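Local coordinates for protein aromatic amino acid beta-eliminating lyase/threonine aldolase (Exiguobacterium sibiricum, PDB 3LWS) that belongs to the beta-eliminating lyase family of pyridoxal-phosphate enzymes with the aminotransferase-like fold and carries its cofactor as a lysine adduct, at residues A[118-121]-A[122-125]; A[338-342]-A[343-347]. All blocks are in the same frame, centred on the assembly; numbering follows the deposited sequence. Where two conformers were deposited one is given.

Contact 1: A[118-121]-A[122-125]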
ATOM      1  N   VAL A 118      -0.671  20.718  21.138  1.00 22.66           N
ATOM      2  CA  VAL A 118       0.162  21.803  21.641  1.00 23.91           C
ATOM      3  C   VAL A 118      -0.278  23.109  20.993  1.00 26.31           C
ATOM      4  O   VAL A 118      -0.303  23.210  19.781  1.00 28.26           O
ATOM      5  CB  VAL A 118       1.664  21.587  21.334  1.00 25.22           C
ATOM      6  CG1 VAL A 118       2.502  22.483  22.218  1.00 24.54           C
ATOM      7  CG2 VAL A 118       2.064  20.147  21.514  1.00 23.85           C
ATOM      8  N   GLY A 119      -0.632  24.097  21.802  1.00 28.74           N
ATOM      9  CA  GLY A 119      -0.897  25.459  21.305  1.00 30.90           C
ATOM     10  C   GLY A 119      -2.355  25.692  20.961  1.00 29.36           C
ATOM     11  O   GLY A 119      -3.219  25.299  21.731  1.00 31.94           O
ATOM     12  N   ALA A 120      -2.615  26.378  19.852  1.00 27.84           N
ATOM     13  CA  ALA A 120      -3.991  26.613  19.361  1.00 27.88           C
ATOM     14  C   ALA A 120      -4.160  26.178  17.902  1.00 26.93           C
ATOM     15  O   ALA A 120      -3.212  26.229  17.120  1.00 26.98           O
ATOM     16  CB  ALA A 120      -4.378  28.115  19.520  1.00 27.48           C
ATOM     17  N   ALA A 121      -5.378  25.788  17.538  1.00 25.76           N
ATOM     18  CA  ALA A 121      -5.708  25.296  16.196  1.00 25.86           C
ATOM     19  C   ALA A 121      -5.422  26.288  15.067  1.00 25.52           C
ATOM     20  O   ALA A 121      -5.145  25.890  13.939  1.00 23.93           O
ATOM     21  CB  ALA A 121      -7.156  24.909  16.136  1.00 25.70           C
ATOM     22  N   ASP A 122      -5.490  27.572  15.367  1.00 26.09           N
ATOM     23  CA  ASP A 122      -5.386  28.584  14.339  1.00 26.16           C
ATOM     24  C   ASP A 122      -4.000  29.248  14.268  1.00 26.01           C
ATOM     25  O   ASP A 122      -3.858  30.311  13.655  1.00 25.45           O
ATOM     26  CB  ASP A 122      -6.455  29.638  14.601  1.00 28.56           C
ATOM     27  CG  ASP A 122      -6.194  30.423  15.858  1.00 31.83           C
ATOM     28  OD1 ASP A 122      -5.551  29.873  16.792  1.00 28.91           O
ATOM     29  OD2 ASP A 122      -6.645  31.589  15.896  1.00 35.55           O
ATOM     30  N   ARG A 123      -2.979  28.669  14.909  1.00 23.36           N
ATOM     31  CA  ARG A 123      -1.652  29.283  14.897  1.00 24.38           C
ATOM     32  C   ARG A 123      -0.567  28.251  15.144  1.00 23.31           C
ATOM     33  O   ARG A 123      -0.847  27.107  15.487  1.00 22.64           O
ATOM     34  CB  ARG A 123      -1.561  30.373  15.993  1.00 25.21           C
ATOM     35  CG  ARG A 123      -1.839  29.850  17.413  1.00 24.36           C
ATOM     36  CD  ARG A 123      -1.304  30.781  18.452  1.00 29.11           C
ATOM     37  NE  ARG A 123      -1.665  30.421  19.822  1.00 29.23           N
ATOM     38  CZ  ARG A 123      -1.100  29.469  20.565  1.00 31.31           C
ATOM     39  NH1 ARG A 123      -0.124  28.678  20.100  1.00 25.86           N
ATOM     40  NH2 ARG A 123      -1.537  29.296  21.803  1.00 32.16           N
ATOM     41  N   LEU A 124       0.676  28.672  14.996  1.00 23.54           N
ATOM     42  CA  LEU A 124       1.795  27.803  15.380  1.00 23.89           C
ATOM     43  C   LEU A 124       1.856  27.705  16.901  1.00 23.43           C
ATOM     44  O   LEU A 124       1.497  28.637  17.626  1.00 23.29           O
ATOM     45  CB  LEU A 124       3.133  28.325  14.852  1.00 23.54           C
ATOM     46  CG  LEU A 124       3.389  28.371  13.352  1.00 25.07           C
ATOM     47  CD1 LEU A 124       4.803  28.894  13.133  1.00 25.05           C
ATOM     48  CD2 LEU A 124       3.195  26.988  12.702  1.00 23.94           C
HETATM   49  N   MSE A 125       2.276  26.551  17.386  1.00 22.84           N
HETATM   50  CA  MSE A 125       2.647  26.390  18.794  1.00 21.05           C
HETATM   51  C   MSE A 125       3.866  27.295  19.066  1.00 21.91           C
HETATM   52  O   MSE A 125       4.669  27.547  18.176  1.00 22.80           O
HETATM   53  CB  MSE A 125       3.002  24.925  19.071  1.00 21.26           C
HETATM   54  CG  MSE A 125       4.337  24.492  18.428  1.00 23.01           C
HETATM   55 SE   MSE A 125       4.811  22.642  18.803  0.75 26.06          SE
HETATM   56  CE  MSE A 125       3.599  21.873  17.510  1.00 17.49           C
TER
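Arg123 folds back over Ala120 across a type I beta turn, Ala120 to Arg123, at the tip of the loop that leaves strand 114-117, an outermost strand of the seven-stranded sheet. The turn is closed by a weak bond from Arg123 N to Ala120 O, 3.3 Å long. From CB, the arginine sets CG between its own backbone N and carbonyl carbon (chi1 58°), which brings Arg123 CG to 3.7 Å from Ala120 CB. The chain then runs extended to Arg123 NE, which lies 3.6 Å from Ala120 CB. Beyond NE the guanidinium turns back along the loop toward Gly119 and Leu124 O, and one face lies over Ala120 N, which sits 3.3 Å above its plane and offset toward the rim. Both groups are donors, so they do not bond but simply lie at van der Waals distance. NH1 also approaches Gly119 CA, where a backbone with positive phi and no side chain leaves the guanidinium a place beside the chain. NH2 reaches past the loop to a salt bridge with Glu129 of helix 127-131, so the arginine links the turn to the next helix. Further back, Val118 CG1 packs on selenomethionine Met125 CB at 4.0 Å, with SE scarcely more distant; Met125 also touches Leu139 and Leu141 of strand 138-142. Asp122 OD1 comes to 3.5 Å from Ala120 CB. The rotation of the guanidinium is further fixed by Arg123 NH1 donating to Leu124 O at 3.0 Å, with the acceptor only 5° out of the guanidinium plane.

Contact 2: A[338-342]-A[343-347]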
ATOM      1  N   GLY A 338       2.801  27.515 -14.451  1.00 23.71           N
ATOM      2  CA  GLY A 338       3.827  27.888 -15.440  1.00 25.90           C
ATOM      3  C   GLY A 338       3.454  27.600 -16.884  1.00 25.69           C
ATOM      4  O   GLY A 338       4.143  28.026 -17.791  1.00 26.84           O
ATOM      5  N   GLU A 339       2.366  26.863 -17.099  1.00 27.44           N
ATOM      6  CA  GLU A 339       1.843  26.618 -18.456  1.00 27.95           C
ATOM      7  C   GLU A 339       0.809  27.685 -18.861  1.00 28.45           C
ATOM      8  O   GLU A 339       0.285  27.666 -19.970  1.00 31.81           O
ATOM      9  CB  GLU A 339       1.290  25.181 -18.538  1.00 28.36           C
ATOM     10  CG  GLU A 339       2.439  24.093 -18.475  1.00 33.28           C
ATOM     11  CD  GLU A 339       1.982  22.672 -18.150  1.00 42.40           C
ATOM     12  OE1 GLU A 339       0.789  22.359 -18.371  1.00 50.08           O
ATOM     13  OE2 GLU A 339       2.826  21.850 -17.672  1.00 48.65           O
ATOM     14  N   LEU A 340       0.500  28.610 -17.968  1.00 29.02           N
ATOM     15  CA  LEU A 340      -0.373  29.741 -18.306  1.00 27.96           C
ATOM     16  C   LEU A 340       0.477  30.872 -18.824  1.00 29.60           C
ATOM     17  O   LEU A 340       1.333  31.388 -18.097  1.00 29.98           O
ATOM     18  CB  LEU A 340      -1.143  30.231 -17.086  1.00 28.00           C
ATOM     19  CG  LEU A 340      -1.874  29.160 -16.277  1.00 26.66           C
ATOM     20  CD1 LEU A 340      -2.663  29.844 -15.186  1.00 26.93           C
ATOM     21  CD2 LEU A 340      -2.766  28.281 -17.161  1.00 25.99           C
ATOM     22  N   ASP A 341       0.258  31.271 -20.075  1.00 30.18           N
ATOM     23  CA  ASP A 341       1.027  32.382 -20.642  1.00 29.63           C
ATOM     24  C   ASP A 341       0.550  33.695 -20.041  1.00 29.71           C
ATOM     25  O   ASP A 341      -0.450  33.738 -19.309  1.00 28.85           O
ATOM     26  CB  ASP A 341       1.021  32.388 -22.183  1.00 30.60           C
ATOM     27  CG  ASP A 341      -0.355  32.566 -22.772  1.00 30.20           C
ATOM     28  OD1 ASP A 341      -1.024  33.567 -22.455  1.00 30.20           O
ATOM     29  OD2 ASP A 341      -0.766  31.705 -23.565  1.00 31.92           O
ATOM     30  N   GLN A 342       1.284  34.770 -20.299  1.00 29.93           N
ATOM     31  CA  GLN A 342       0.982  36.035 -19.641  1.00 29.64           C
ATOM     32  C   GLN A 342      -0.406  36.577 -19.975  1.00 29.93           C
ATOM     33  O   GLN A 342      -1.131  37.081 -19.088  1.00 28.60           O
ATOM     34  CB  GLN A 342       2.052  37.083 -19.964  1.00 31.08           C
ATOM     35  CG  GLN A 342       2.038  38.285 -19.016  1.00 30.85           C
ATOM     36  CD  GLN A 342       2.142  37.883 -17.550  1.00 37.30           C
ATOM     37  OE1 GLN A 342       2.990  37.073 -17.176  1.00 40.94           O
ATOM     38  NE2 GLN A 342       1.273  38.457 -16.714  1.00 37.61           N
ATOM     39  N   GLN A 343      -0.796  36.434 -21.241  1.00 28.59           N
ATOM     40  CA  GLN A 343      -2.089  36.925 -21.703  0.50 29.49           C
ATOM     41  C   GLN A 343      -3.211  36.082 -21.046  1.00 27.77           C
ATOM     42  O   GLN A 343      -4.229  36.627 -20.614  1.00 26.33           O
ATOM     43  CB  GLN A 343      -2.163  36.908 -23.247  0.50 29.82           C
ATOM     44  CG  GLN A 343      -0.897  37.517 -23.987  0.50 32.45           C
ATOM     45  CD  GLN A 343       0.411  36.679 -23.838  0.50 35.73           C
ATOM     46  OE1 GLN A 343       1.480  37.213 -23.495  0.50 32.00           O
ATOM     47  NE2 GLN A 343       0.312  35.366 -24.077  0.50 27.37           N
ATOM     48  N   THR A 344      -3.000  34.765 -20.960  1.00 28.21           N
ATOM     49  CA  THR A 344      -3.938  33.878 -20.262  1.00 26.82           C
ATOM     50  C   THR A 344      -4.048  34.250 -18.765  1.00 27.49           C
ATOM     51  O   THR A 344      -5.151  34.249 -18.220  1.00 28.61           O
ATOM     52  CB  THR A 344      -3.583  32.402 -20.476  1.00 26.83           C
ATOM     53  OG1 THR A 344      -3.648  32.130 -21.868  1.00 28.24           O
ATOM     54  CG2 THR A 344      -4.550  31.442 -19.769  1.00 25.42           C
ATOM     55  N   ARG A 345      -2.952  34.612 -18.097  1.00 27.83           N
ATOM     56  CA  ARG A 345      -3.060  35.048 -16.688  1.00 29.56           C
ATOM     57  C   ARG A 345      -3.764  36.365 -16.593  1.00 28.35           C
ATOM     58  O   ARG A 345      -4.696  36.531 -15.796  1.00 28.60           O
ATOM     59  CB  ARG A 345      -1.702  35.174 -16.014  1.00 32.12           C
ATOM     60  CG  ARG A 345      -0.985  33.882 -15.849  1.00 36.90           C
ATOM     61  CD  ARG A 345       0.463  34.112 -15.466  1.00 38.74           C
ATOM     62  NE  ARG A 345       1.188  32.846 -15.370  1.00 48.71           N
ATOM     63  CZ  ARG A 345       2.511  32.733 -15.234  1.00 50.14           C
ATOM     64  NH1 ARG A 345       3.293  33.816 -15.173  1.00 54.65           N
ATOM     65  NH2 ARG A 345       3.059  31.527 -15.159  1.00 46.96           N
ATOM     66  N   ASP A 346      -3.336  37.312 -17.424  1.00 29.48           N
ATOM     67  CA  ASP A 346      -3.891  38.665 -17.401  1.00 29.66           C
ATOM     68  C   ASP A 346      -5.390  38.704 -17.678  1.00 28.13           C
ATOM     69  O   ASP A 346      -6.124  39.420 -16.999  1.00 30.29           O
ATOM     70  CB  ASP A 346      -3.162  39.573 -18.412  1.00 29.73           C
ATOM     71  CG  ASP A 346      -1.691  39.824 -18.042  1.00 34.29           C
ATOM     72  OD1 ASP A 346      -1.205  39.282 -17.022  1.00 33.42           O
ATOM     73  OD2 ASP A 346      -1.017  40.565 -18.793  1.00 36.72           O
ATOM     74  N   ALA A 347      -5.849  37.947 -18.667  1.00 28.81           N
ATOM     75  CA  ALA A 347      -7.312  37.867 -18.985  1.00 29.26           C
ATOM     76  C   ALA A 347      -8.164  37.188 -17.867  1.00 29.63           C
ATOM     77  O   ALA A 347      -9.286  37.634 -17.528  1.00 28.32           O
ATOM     78  CB  ALA A 347      -7.507  37.148 -20.342  1.00 30.26           C
TER
HETATM   79  O   HOH W   1      -1.730  29.936 -21.440  1.00 30.56           O
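Residues 338-341 lead into the helix with Asp341 at the N-cap, and Arg345 N donates to Asp341 O at 2.9 Å, an early turn of helical bonding that Asp346 N to Gln342 O continues. The cap itself is made by Asp341 OD1, which takes Thr344 N at 2.8 Å, nearly in line with its C-O bond. Setting CG between the backbone N and the carbonyl carbon (chi1 62°) turns the carboxylate toward Thr344 N. Thr344 OG1 lies 3.0 Å from Asp341 OD1, and a water joins the hydroxyl to Asp341 N, with a weaker bond to Asp341 OD2. Gln342, the next residue, bends at chi2 (54°) so that its NE2 donates to Asp346 OD1 at 2.6 Å, a bent bond (N-H...O 136°) on the syn side, tilted from both planes. Arg345 reaches back: its CG packs on Leu340 CB at 3.9 Å, Leu340 O lies over one guanidinium face, and Gly338 CA stands at its edge. NH2 bonds Tyr337 O, and the guanidinium makes a cation-pi contact with Tyr337. The connection joins strand 326-332 of the four-stranded antiparallel sheet to helix 342-355, the last of the chain.

Along the chain the two contacts come in series, neither nesting nor crossing. Contact 1 closes first, as a reversal in the loop between strand 114-117 and helix 127-131, at one border of the large mixed sheet. More than two hundred residues later, after the rest of that sheet and all of the smaller antiparallel one, contact 2 opens in the loop behind strand 326-332 and closes on the start of helix 342-355. The centres of contact 1 and contact 2 lie about 37 Å apart. Their nearest atoms are about 27 Å apart, so the two do not touch. Each is a local device at a connection from strand to helix: a turn in the first, a helix cap in the second.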